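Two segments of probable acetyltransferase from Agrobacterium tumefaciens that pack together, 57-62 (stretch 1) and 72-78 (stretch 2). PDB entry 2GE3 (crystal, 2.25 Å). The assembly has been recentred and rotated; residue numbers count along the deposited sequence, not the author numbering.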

# COMPACT_ATOMS: atom_id res chain seq x y z
N ASP A 57 17.86 10.32 -2.54
CA ASP A 57 17.47 11.63 -2.07
C ASP A 57 16.06 11.71 -1.40
O ASP A 57 15.50 12.81 -1.31
CB ASP A 57 17.66 12.65 -3.21
CG ASP A 57 17.83 14.07 -2.70
OD1 ASP A 57 18.69 14.28 -1.80
OD2 ASP A 57 17.09 14.99 -3.17
N HIS A 58 15.54 10.56 -0.91
CA HIS A 58 14.20 10.46 -0.24
C HIS A 58 14.20 10.93 1.24
O HIS A 58 15.12 10.54 2.00
CB HIS A 58 13.67 9.04 -0.29
CG HIS A 58 13.48 8.52 -1.67
ND1 HIS A 58 13.30 7.18 -1.94
CD2 HIS A 58 13.48 9.15 -2.87
CE1 HIS A 58 13.18 7.01 -3.25
NE2 HIS A 58 13.29 8.20 -3.83
N PRO A 59 13.24 11.81 1.61
CA PRO A 59 13.29 12.59 2.88
C PRO A 59 13.30 11.65 4.08
O PRO A 59 12.46 10.75 4.15
CB PRO A 59 12.02 13.44 2.85
CG PRO A 59 11.46 13.32 1.48
CD PRO A 59 12.06 12.14 0.78
N GLN A 60 14.32 11.77 4.93
CA GLN A 60 14.44 10.93 6.05
C GLN A 60 15.22 11.67 7.12
O GLN A 60 16.38 11.99 6.93
CB GLN A 60 15.10 9.60 5.69
CG GLN A 60 15.24 8.64 6.89
CD GLN A 60 15.68 7.23 6.39
OE1 GLN A 60 16.52 7.10 5.45
NE2 GLN A 60 15.06 6.18 6.96
N PHE A 61 14.56 11.95 8.23
CA PHE A 61 15.14 12.82 9.25
C PHE A 61 15.21 12.10 10.57
O PHE A 61 14.33 11.28 10.89
CB PHE A 61 14.27 14.10 9.37
CG PHE A 61 14.45 15.05 8.21
CD1 PHE A 61 13.85 14.80 6.97
CD2 PHE A 61 15.32 16.12 8.34
CE1 PHE A 61 14.15 15.66 5.84
CE2 PHE A 61 15.58 16.96 7.27
CZ PHE A 61 15.01 16.72 6.02
N VAL A 62 16.24 12.43 11.37
CA VAL A 62 16.39 11.81 12.71
C VAL A 62 16.38 12.89 13.76
O VAL A 62 16.81 14.00 13.47
CB VAL A 62 17.57 10.86 12.81
CG1 VAL A 62 17.19 9.61 12.07
CG2 VAL A 62 18.92 11.57 12.32
N TRP A 72 12.44 9.66 14.49
CA TRP A 72 12.66 9.68 13.04
C TRP A 72 11.34 9.98 12.34
O TRP A 72 10.29 9.81 12.89
CB TRP A 72 13.21 8.36 12.54
CG TRP A 72 12.16 7.28 12.50
CD1 TRP A 72 11.39 6.91 11.41
CD2 TRP A 72 11.76 6.44 13.59
NE1 TRP A 72 10.60 5.86 11.75
CE2 TRP A 72 10.80 5.56 13.08
CE3 TRP A 72 12.18 6.33 14.95
CZ2 TRP A 72 10.16 4.57 13.90
CZ3 TRP A 72 11.55 5.30 15.76
CH2 TRP A 72 10.56 4.48 15.23
N CYS A 73 11.44 10.46 11.12
CA CYS A 73 10.29 10.65 10.31
C CYS A 73 10.83 10.41 8.91
O CYS A 73 11.85 10.97 8.53
CB CYS A 73 9.72 12.08 10.54
SG CYS A 73 8.28 12.52 9.54
N ASP A 74 10.10 9.66 8.11
CA ASP A 74 10.58 9.43 6.77
C ASP A 74 9.47 9.29 5.72
O ASP A 74 8.30 9.01 6.02
CB ASP A 74 11.64 8.33 6.69
CG ASP A 74 11.17 6.95 7.20
OD1 ASP A 74 9.96 6.59 7.08
OD2 ASP A 74 12.07 6.19 7.70
N ILE A 75 9.84 9.59 4.47
CA ILE A 75 8.85 9.53 3.39
C ILE A 75 9.41 8.58 2.31
O ILE A 75 10.48 8.85 1.75
CB ILE A 75 8.37 10.95 2.88
CG1 ILE A 75 7.65 11.71 4.00
CG2 ILE A 75 7.40 10.84 1.64
CD1 ILE A 75 7.21 13.19 3.70
N ARG A 76 8.74 7.43 2.10
CA ARG A 76 9.08 6.55 0.97
C ARG A 76 8.25 6.86 -0.29
O ARG A 76 7.00 6.73 -0.30
CB ARG A 76 9.03 5.07 1.37
CG ARG A 76 7.59 4.50 1.69
CD ARG A 76 7.61 3.00 2.18
NE ARG A 76 8.76 2.93 3.10
CZ ARG A 76 8.67 3.19 4.39
NH1 ARG A 76 7.46 3.48 4.91
NH2 ARG A 76 9.78 3.16 5.15
N ARG A 77 8.96 7.29 -1.34
CA ARG A 77 8.44 7.40 -2.72
C ARG A 77 7.85 6.08 -3.29
O ARG A 77 8.51 5.05 -3.23
CB ARG A 77 9.50 7.94 -3.66
CG ARG A 77 8.88 8.66 -4.86
CD ARG A 77 9.94 9.26 -5.79
NE ARG A 77 9.34 9.91 -6.94
CZ ARG A 77 10.02 10.20 -8.06
NH1 ARG A 77 11.31 9.87 -8.19
NH2 ARG A 77 9.42 10.82 -9.08
N GLN A 78 6.60 6.15 -3.80
CA GLN A 78 5.93 5.04 -4.51
C GLN A 78 6.75 4.69 -5.76
O GLN A 78 7.37 5.55 -6.39
CB GLN A 78 4.48 5.38 -4.92
CG GLN A 78 3.43 5.38 -3.80
CD GLN A 78 3.07 3.97 -3.23
OE1 GLN A 78 3.12 3.77 -2.01
NE2 GLN A 78 2.71 2.99 -4.11
O HOH W 1 13.21 8.67 -6.72

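Strands 60-62 and 72-77 run antiparallel, with an angle of 177° between their directions. The contact buries 430 Å², both sides summed. Phe 61 and Cys 73 form the hydrogen-bonded pair: Phe 61 N donates to Cys 73 O at 2.9 Å, and Cys 73 N donates to Phe 61 O at 3.0 Å. Ile 75 N continues the ladder with a 2.9 Å bond to Pro 59 O. Proline has no N-H to donate, but its carbonyl accepts here. Alpha carbons also approach carbonyls along the pair: Gln 60 CA lies 3.6 Å from Cys 73 O, and past the last bond Trp 72 CA lies 3.2 Å from Phe 61 O.

Side chains alternate between the faces. Gln 60, Asp 74, Val 62 and Trp 72 share one face. Gln 60 has chi1 and chi2 both t, so its amide extends far from the backbone. Asp 74 has chi1 p, and its carboxylate meets that amide. Gln 60 NE2 donates to Asp 74 OD2 at 3.1 Å, a weak bond with a 130° angle. It gives two buried polar groups a partner in each other. Val 62 CG1 rests 4.2 Å from Trp 72 CB. With chi1 p, the Trp 72 indole leads away, so its CB makes this contact.

Phe 61 and Cys 73 occupy the other face. The Phe 61 ring, chi1 m, also leads away from stretch 2. The compact ring of Pro 59 packs its CG 4.1 Å from Ile 75 CB, an apolar contact between buried residues.

Beyond the ladder, His 58 points toward stretch 2 with chi1 m. Arg 77 CB sits over one face of the His 58 imidazole, 4.0 Å from the ring centroid. The Arg 77 chain is t through chi3, carrying the guanidinium away from stretch 1. Water 1 links the two side chains, 2.9 Å from His 58 NE2 and accepting from Arg 77 NH1 at 2.7 Å.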